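Local coordinates for protein MIP07328p (Drosophila melanogaster, PDB 6FKK) that probably acts as a repulsive axon guidance cue whose extracellular sema domain binds a semaphorin receptor, at residues A141-S153 and S164-Y178. Numbering follows the deposited sequence.
Sequences AQGLCPYSPAHNS and SATVADFSGGDPLIY. With NAG (2-acetamido-2-deoxy-beta-D-glucopyranose), chain E.
The carbonyl O of Gly-143 packs tightly against the other segment, 3.4 Å from Thr-166 CG2 and facing Leu-176 CD1 and Tyr-178 CB. Ser-164 OG has two backbone oxygens near it in directions roughly at right angles, Gly-143 O at 3.2 Å and Leu-144 O at 3.1 Å, for its one proton. At phi 85° and psi -14° a CB on Gly-143 would run into the carbonyl O of Gln-142, reason enough for glycine. Beside it, Leu-144 brings CD2 to the edge of the Tyr-178 ring, near its plane, 3.5 Å from CD2 of the tyrosine. Further along, Thr-166 turns OG1 toward Pro-146 and packs its CB on Ser-153 CB. All this belongs to the beta-propeller of the sema domain: 141-153 links strand 135-140 of one sheet to strand 154-158 of the next, folded against that next sheet's strands 161-165 and 175-178 and the loop joining them. Tyr-147 points toward this loop and lays its ring against residues 167-170; Asp-169 O and Phe-170 CA, 4.3 Å from the centroid, lie over one face, and Val-167 O meets the edge. The looser, solvent side begins at Gln-142: with CG opposite the backbone N (chi1 179°), its extended chain lets NE2 donate to Ala-168 O (3.2 Å), a bent bond tilted from the carbonyl plane. At the other end, the sugar on Asn-152 ND2 lies along Val-167 and hydrogen-bonds through O4 to Gly-172 O.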
ATOM      1  N   ALA A 141       8.414 -19.376  12.863  1.00 67.39           N
ATOM      2  CA  ALA A 141       7.724 -18.473  11.947  1.00 65.08           C
ATOM      3  C   ALA A 141       8.338 -18.502  10.552  1.00 64.70           C
ATOM      4  O   ALA A 141       8.195 -17.535   9.796  1.00 56.59           O
ATOM      5  CB  ALA A 141       7.723 -17.043  12.488  1.00 64.43           C
ATOM      6  N   GLN A 142       9.028 -19.587  10.204  1.00 65.27           N
ATOM      7  CA  GLN A 142       9.614 -19.723   8.877  1.00 57.54           C
ATOM      8  C   GLN A 142       8.522 -19.667   7.817  1.00 63.79           C
ATOM      9  O   GLN A 142       7.598 -20.485   7.820  1.00 68.71           O
ATOM     10  CB  GLN A 142      10.386 -21.039   8.786  1.00 59.71           C
ATOM     11  CG  GLN A 142      11.027 -21.300   7.434  1.00 58.55           C
ATOM     12  CD  GLN A 142      11.675 -22.669   7.356  1.00 89.40           C
ATOM     13  OE1 GLN A 142      11.481 -23.510   8.234  1.00101.62           O
ATOM     14  NE2 GLN A 142      12.450 -22.899   6.303  1.00 98.08           N
ATOM     15  N   GLY A 143       8.625 -18.691   6.916  1.00 52.47           N
ATOM     16  CA  GLY A 143       7.617 -18.477   5.903  1.00 57.43           C
ATOM     17  C   GLY A 143       6.443 -17.629   6.336  1.00 65.98           C
ATOM     18  O   GLY A 143       5.677 -17.177   5.477  1.00 76.71           O
ATOM     19  N   LEU A 144       6.273 -17.398   7.638  1.00 66.00           N
ATOM     20  CA  LEU A 144       5.202 -16.546   8.139  1.00 59.47           C
ATOM     21  C   LEU A 144       5.679 -15.158   8.544  1.00 57.85           C
ATOM     22  O   LEU A 144       4.855 -14.245   8.644  1.00 60.27           O
ATOM     23  CB  LEU A 144       4.515 -17.211   9.338  1.00 58.25           C
ATOM     24  CG  LEU A 144       3.684 -18.461   9.046  1.00 62.98           C
ATOM     25  CD1 LEU A 144       3.212 -19.106  10.335  1.00 55.35           C
ATOM     26  CD2 LEU A 144       2.498 -18.097   8.174  1.00 67.01           C
ATOM     27  N   CYS A 145       6.979 -14.982   8.769  1.00 66.94           N
ATOM     28  CA  CYS A 145       7.551 -13.731   9.230  1.00 63.96           C
ATOM     29  C   CYS A 145       8.907 -13.539   8.564  1.00 73.62           C
ATOM     30  O   CYS A 145       9.630 -14.522   8.345  1.00 67.97           O
ATOM     31  CB  CYS A 145       7.709 -13.723  10.757  1.00 64.81           C
ATOM     32  SG  CYS A 145       8.051 -12.106  11.479  1.00 78.54           S
ATOM     33  N   PRO A 146       9.275 -12.306   8.221  1.00 63.25           N
ATOM     34  CA  PRO A 146      10.574 -12.081   7.581  1.00 59.09           C
ATOM     35  C   PRO A 146      11.722 -12.210   8.573  1.00 62.00           C
ATOM     36  O   PRO A 146      11.542 -12.196   9.792  1.00 65.51           O
ATOM     37  CB  PRO A 146      10.464 -10.652   7.042  1.00 47.29           C
ATOM     38  CG  PRO A 146       9.459 -10.002   7.923  1.00 55.53           C
ATOM     39  CD  PRO A 146       8.461 -11.079   8.253  1.00 53.47           C
ATOM     40  N   TYR A 147      12.924 -12.339   8.017  1.00 67.09           N
ATOM     41  CA  TYR A 147      14.135 -12.455   8.819  1.00 66.72           C
ATOM     42  C   TYR A 147      14.774 -11.107   9.117  1.00 69.75           C
ATOM     43  O   TYR A 147      15.447 -10.960  10.145  1.00 78.89           O
ATOM     44  CB  TYR A 147      15.160 -13.342   8.106  1.00 60.70           C
ATOM     45  CG  TYR A 147      14.807 -14.810   8.046  1.00 63.16           C
ATOM     46  CD1 TYR A 147      13.777 -15.267   7.236  1.00 59.74           C
ATOM     47  CD2 TYR A 147      15.524 -15.745   8.781  1.00 73.55           C
ATOM     48  CE1 TYR A 147      13.459 -16.608   7.174  1.00 73.23           C
ATOM     49  CE2 TYR A 147      15.217 -17.089   8.725  1.00 67.65           C
ATOM     50  CZ  TYR A 147      14.183 -17.515   7.921  1.00 72.49           C
ATOM     51  OH  TYR A 147      13.870 -18.853   7.860  1.00 73.63           O
ATOM     52  N   SER A 148      14.580 -10.126   8.241  1.00 70.21           N
ATOM     53  CA  SER A 148      15.231  -8.832   8.317  1.00 60.46           C
ATOM     54  C   SER A 148      14.198  -7.719   8.448  1.00 59.16           C
ATOM     55  O   SER A 148      13.064  -7.865   7.982  1.00 64.99           O
ATOM     56  CB  SER A 148      16.090  -8.592   7.066  1.00 80.77           C
ATOM     57  OG  SER A 148      16.641  -7.288   7.050  1.00 99.63           O
ATOM     58  N   PRO A 149      14.554  -6.597   9.081  1.00 68.57           N
ATOM     59  CA  PRO A 149      13.632  -5.452   9.131  1.00 62.20           C
ATOM     60  C   PRO A 149      13.351  -4.823   7.777  1.00 76.05           C
ATOM     61  O   PRO A 149      12.547  -3.884   7.712  1.00 79.26           O
ATOM     62  CB  PRO A 149      14.357  -4.458  10.053  1.00 73.96           C
ATOM     63  CG  PRO A 149      15.794  -4.862   9.998  1.00 75.01           C
ATOM     64  CD  PRO A 149      15.773  -6.355   9.872  1.00 78.12           C
ATOM     65  N   ALA A 150      13.982  -5.299   6.705  1.00 83.39           N
ATOM     66  CA  ALA A 150      13.739  -4.757   5.376  1.00 87.99           C
ATOM     67  C   ALA A 150      12.261  -4.862   5.017  1.00111.06           C
ATOM     68  O   ALA A 150      11.644  -5.918   5.176  1.00 92.40           O
ATOM     69  CB  ALA A 150      14.593  -5.491   4.344  1.00 69.95           C
ATOM     70  N   HIS A 151      11.695  -3.752   4.536  1.00132.90           N
ATOM     71  CA  HIS A 151      10.274  -3.681   4.193  1.00124.39           C
ATOM     72  C   HIS A 151      10.030  -4.236   2.786  1.00107.77           C
ATOM     73  O   HIS A 151       9.534  -3.558   1.886  1.00106.86           O
ATOM     74  CB  HIS A 151       9.774  -2.247   4.319  1.00126.79           C
ATOM     75  CG  HIS A 151      10.067  -1.614   5.646  1.00123.68           C
ATOM     76  ND1 HIS A 151       9.339  -1.895   6.783  1.00121.49           N
ATOM     77  CD2 HIS A 151      11.004  -0.707   6.013  1.00123.15           C
ATOM     78  CE1 HIS A 151       9.820  -1.193   7.794  1.00122.92           C
ATOM     79  NE2 HIS A 151      10.829  -0.464   7.354  1.00122.95           N
ATOM     80  N   ASN A 152      10.395  -5.506   2.611  1.00 93.03           N
ATOM     81  CA  ASN A 152      10.199  -6.218   1.355  1.00 61.65           C
ATOM     82  C   ASN A 152       9.027  -7.189   1.398  1.00 57.99           C
ATOM     83  O   ASN A 152       8.674  -7.753   0.356  1.00 65.49           O
ATOM     84  CB  ASN A 152      11.475  -6.989   0.976  1.00 68.68           C
ATOM     85  CG  ASN A 152      11.809  -8.081   1.978  1.00100.22           C
ATOM     86  OD1 ASN A 152      11.400  -8.005   3.137  1.00104.29           O
ATOM     87  ND2 ASN A 152      12.547  -9.105   1.549  1.00109.06           N
ATOM     88  N   SER A 153       8.416  -7.395   2.566  1.00 56.33           N
ATOM     89  CA  SER A 153       7.425  -8.444   2.762  1.00 48.22           C
ATOM     90  C   SER A 153       6.190  -7.886   3.457  1.00 44.38           C
ATOM     91  O   SER A 153       6.261  -6.890   4.184  1.00 67.22           O
ATOM     92  CB  SER A 153       8.008  -9.604   3.583  1.00 55.56           C
ATOM     93  OG  SER A 153       8.444  -9.165   4.857  1.00 81.73           O
ATOM     94  N   SER A 164       0.910 -14.965   4.422  1.00 53.22           N
ATOM     95  CA  SER A 164       2.206 -14.303   4.475  1.00 51.94           C
ATOM     96  C   SER A 164       2.903 -14.370   3.123  1.00 58.51           C
ATOM     97  O   SER A 164       2.798 -15.368   2.403  1.00 52.43           O
ATOM     98  CB  SER A 164       3.093 -14.939   5.547  1.00 72.68           C
ATOM     99  OG  SER A 164       4.351 -14.288   5.624  1.00 77.49           O
ATOM    100  N   ALA A 165       3.619 -13.297   2.787  1.00 39.15           N
ATOM    101  CA  ALA A 165       4.451 -13.231   1.590  1.00 42.22           C
ATOM    102  C   ALA A 165       5.825 -12.722   2.010  1.00 52.40           C
ATOM    103  O   ALA A 165       5.975 -11.540   2.326  1.00 55.66           O
ATOM    104  CB  ALA A 165       3.838 -12.322   0.531  1.00 41.14           C
ATOM    105  N   THR A 166       6.823 -13.604   2.012  1.00 48.62           N
ATOM    106  CA  THR A 166       8.143 -13.235   2.510  1.00 44.22           C
ATOM    107  C   THR A 166       9.167 -14.211   1.931  1.00 54.58           C
ATOM    108  O   THR A 166       8.954 -14.772   0.852  1.00 62.86           O
ATOM    109  CB  THR A 166       8.119 -13.201   4.053  1.00 48.20           C
ATOM    110  OG1 THR A 166       9.443 -12.980   4.560  1.00 61.43           O
ATOM    111  CG2 THR A 166       7.570 -14.504   4.607  1.00 44.48           C
ATOM    112  N   VAL A 167      10.281 -14.389   2.636  1.00 53.14           N
ATOM    113  CA  VAL A 167      11.287 -15.383   2.291  1.00 57.12           C
ATOM    114  C   VAL A 167      11.271 -16.474   3.349  1.00 64.77           C
ATOM    115  O   VAL A 167      10.992 -16.226   4.528  1.00 70.51           O
ATOM    116  CB  VAL A 167      12.694 -14.769   2.173  1.00 51.75           C
ATOM    117  CG1 VAL A 167      12.841 -14.040   0.860  1.00 45.57           C
ATOM    118  CG2 VAL A 167      12.950 -13.833   3.335  1.00 47.74           C
ATOM    119  N   ALA A 168      11.584 -17.696   2.918  1.00 49.32           N
ATOM    120  CA  ALA A 168      11.640 -18.837   3.818  1.00 58.63           C
ATOM    121  C   ALA A 168      13.052 -19.166   4.282  1.00 63.34           C
ATOM    122  O   ALA A 168      13.207 -19.932   5.240  1.00 75.10           O
ATOM    123  CB  ALA A 168      11.030 -20.075   3.146  1.00 55.77           C
ATOM    124  N   ASP A 169      14.076 -18.608   3.643  1.00 53.97           N
ATOM    125  CA  ASP A 169      15.458 -18.940   3.948  1.00 68.98           C
ATOM    126  C   ASP A 169      16.180 -17.750   4.565  1.00 73.75           C
ATOM    127  O   ASP A 169      15.734 -16.603   4.483  1.00 78.27           O
ATOM    128  CB  ASP A 169      16.203 -19.410   2.691  1.00 63.82           C
ATOM    129  CG  ASP A 169      16.404 -18.297   1.680  1.00 80.73           C
ATOM    130  OD1 ASP A 169      15.478 -17.477   1.505  1.00 89.15           O
ATOM    131  OD2 ASP A 169      17.490 -18.242   1.062  1.00 82.63           O
ATOM    132  N   PHE A 170      17.324 -18.050   5.185  1.00 85.14           N
ATOM    133  CA  PHE A 170      18.113 -17.023   5.855  1.00 83.67           C
ATOM    134  C   PHE A 170      18.834 -16.124   4.858  1.00 78.72           C
ATOM    135  O   PHE A 170      19.085 -14.950   5.155  1.00 71.21           O
ATOM    136  CB  PHE A 170      19.106 -17.691   6.810  1.00 97.50           C
ATOM    137  CG  PHE A 170      20.223 -16.800   7.262  1.00 95.29           C
ATOM    138  CD1 PHE A 170      20.042 -15.919   8.314  1.00117.55           C
ATOM    139  CD2 PHE A 170      21.466 -16.863   6.653  1.00 74.94           C
ATOM    140  CE1 PHE A 170      21.072 -15.104   8.737  1.00127.43           C
ATOM    141  CE2 PHE A 170      22.499 -16.050   7.071  1.00100.25           C
ATOM    142  CZ  PHE A 170      22.301 -15.168   8.113  1.00120.19           C
ATOM    143  N   SER A 171      19.168 -16.647   3.677  1.00 86.95           N
ATOM    144  CA  SER A 171      19.910 -15.873   2.691  1.00 84.94           C
ATOM    145  C   SER A 171      19.031 -14.903   1.915  1.00 81.08           C
ATOM    146  O   SER A 171      19.556 -13.966   1.304  1.00 85.87           O
ATOM    147  CB  SER A 171      20.620 -16.813   1.715  1.00 93.19           C
ATOM    148  OG  SER A 171      21.381 -17.790   2.405  1.00113.63           O
ATOM    149  N   GLY A 172      17.716 -15.103   1.924  1.00 79.35           N
ATOM    150  CA  GLY A 172      16.821 -14.265   1.152  1.00 82.21           C
ATOM    151  C   GLY A 172      16.651 -14.678  -0.290  1.00 70.02           C
ATOM    152  O   GLY A 172      16.383 -13.822  -1.142  1.00 78.68           O
ATOM    153  N   GLY A 173      16.793 -15.965  -0.598  1.00 62.06           N
ATOM    154  CA  GLY A 173      16.701 -16.420  -1.970  1.00 55.69           C
ATOM    155  C   GLY A 173      15.579 -17.407  -2.220  1.00 64.58           C
ATOM    156  O   GLY A 173      15.567 -18.088  -3.250  1.00 66.34           O
ATOM    157  N   ASP A 174      14.629 -17.498  -1.290  1.00 68.16           N
ATOM    158  CA  ASP A 174      13.473 -18.384  -1.420  1.00 74.25           C
ATOM    159  C   ASP A 174      12.209 -17.597  -1.101  1.00 73.68           C
ATOM    160  O   ASP A 174      11.682 -17.667   0.017  1.00 66.05           O
ATOM    161  CB  ASP A 174      13.601 -19.607  -0.511  1.00 69.98           C
ATOM    162  CG  ASP A 174      12.497 -20.624  -0.742  1.00 88.09           C
ATOM    163  OD1 ASP A 174      11.758 -20.493  -1.742  1.00 82.46           O
ATOM    164  OD2 ASP A 174      12.366 -21.557   0.079  1.00 93.07           O
ATOM    165  N   PRO A 175      11.694 -16.839  -2.064  1.00 55.38           N
ATOM    166  CA  PRO A 175      10.434 -16.125  -1.850  1.00 50.90           C
ATOM    167  C   PRO A 175       9.238 -17.057  -1.965  1.00 50.50           C
ATOM    168  O   PRO A 175       9.234 -18.015  -2.741  1.00 56.04           O
ATOM    169  CB  PRO A 175      10.429 -15.086  -2.974  1.00 48.77           C
ATOM    170  CG  PRO A 175      11.198 -15.750  -4.072  1.00 58.44           C
ATOM    171  CD  PRO A 175      12.266 -16.570  -3.395  1.00 51.15           C
ATOM    172  N   LEU A 176       8.208 -16.760  -1.176  1.00 41.91           N
ATOM    173  CA  LEU A 176       7.000 -17.573  -1.219  1.00 66.87           C
ATOM    174  C   LEU A 176       5.807 -16.762  -0.740  1.00 62.61           C
ATOM    175  O   LEU A 176       5.950 -15.703  -0.124  1.00 57.35           O
ATOM    176  CB  LEU A 176       7.142 -18.851  -0.378  1.00 43.72           C
ATOM    177  CG  LEU A 176       7.709 -18.857   1.051  1.00 45.24           C
ATOM    178  CD1 LEU A 176       6.944 -17.979   2.031  1.00 44.59           C
ATOM    179  CD2 LEU A 176       7.735 -20.284   1.567  1.00 55.05           C
ATOM    180  N   ILE A 177       4.624 -17.289  -1.041  1.00 51.92           N
ATOM    181  CA  ILE A 177       3.373 -16.883  -0.414  1.00 45.75           C
ATOM    182  C   ILE A 177       2.805 -18.119   0.269  1.00 49.37           C
ATOM    183  O   ILE A 177       2.617 -19.156  -0.377  1.00 56.36           O
ATOM    184  CB  ILE A 177       2.378 -16.303  -1.436  1.00 44.06           C
ATOM    185  CG1 ILE A 177       2.999 -15.116  -2.176  1.00 36.62           C
ATOM    186  CG2 ILE A 177       1.101 -15.879  -0.742  1.00 46.09           C
ATOM    187  CD1 ILE A 177       2.062 -14.451  -3.166  1.00 42.21           C
ATOM    188  N   TYR A 178       2.546 -18.015   1.569  1.00 48.31           N
ATOM    189  CA  TYR A 178       2.304 -19.187   2.397  1.00 54.60           C
ATOM    190  C   TYR A 178       1.084 -18.985   3.286  1.00 55.01           C
ATOM    191  O   TYR A 178       0.798 -17.871   3.734  1.00 43.43           O
ATOM    192  CB  TYR A 178       3.546 -19.495   3.249  1.00 45.55           C
ATOM    193  CG  TYR A 178       3.378 -20.618   4.242  1.00 58.95           C
ATOM    194  CD1 TYR A 178       3.454 -21.943   3.840  1.00 61.28           C
ATOM    195  CD2 TYR A 178       3.163 -20.352   5.586  1.00 63.33           C
ATOM    196  CE1 TYR A 178       3.309 -22.971   4.749  1.00 70.35           C
ATOM    197  CE2 TYR A 178       3.016 -21.373   6.503  1.00 60.12           C
ATOM    198  CZ  TYR A 178       3.090 -22.681   6.079  1.00 64.47           C
ATOM    199  OH  TYR A 178       2.944 -23.704   6.984  1.00 70.74           O
TER
HETATM  200  C1  NAG E1014      13.090  -9.309   0.230  1.00111.58           C
HETATM  201  C2  NAG E1014      14.618  -9.432   0.388  1.00130.58           C
HETATM  202  C3  NAG E1014      15.276  -9.925  -0.902  1.00130.63           C
HETATM  203  C4  NAG E1014      14.589 -11.181  -1.418  1.00144.43           C
HETATM  204  C5  NAG E1014      13.101 -10.909  -1.579  1.00141.57           C
HETATM  205  C6  NAG E1014      12.327 -12.116  -2.056  1.00158.52           C
HETATM  206  C7  NAG E1014      15.221  -7.054   0.073  1.00144.20           C
HETATM  207  C8  NAG E1014      15.879  -5.862   0.699  1.00135.37           C
HETATM  208  N2  NAG E1014      15.207  -8.171   0.817  1.00144.18           N
HETATM  209  O3  NAG E1014      16.650 -10.197  -0.649  1.00119.74           O
HETATM  210  O4  NAG E1014      15.141 -11.560  -2.674  1.00155.49           O
HETATM  211  O5  NAG E1014      12.553 -10.532  -0.308  1.00114.25           O
HETATM  212  O6  NAG E1014      13.083 -12.885  -2.981  1.00165.56           O
HETATM  213  O7  NAG E1014      14.724  -7.004  -1.049  1.00150.69           O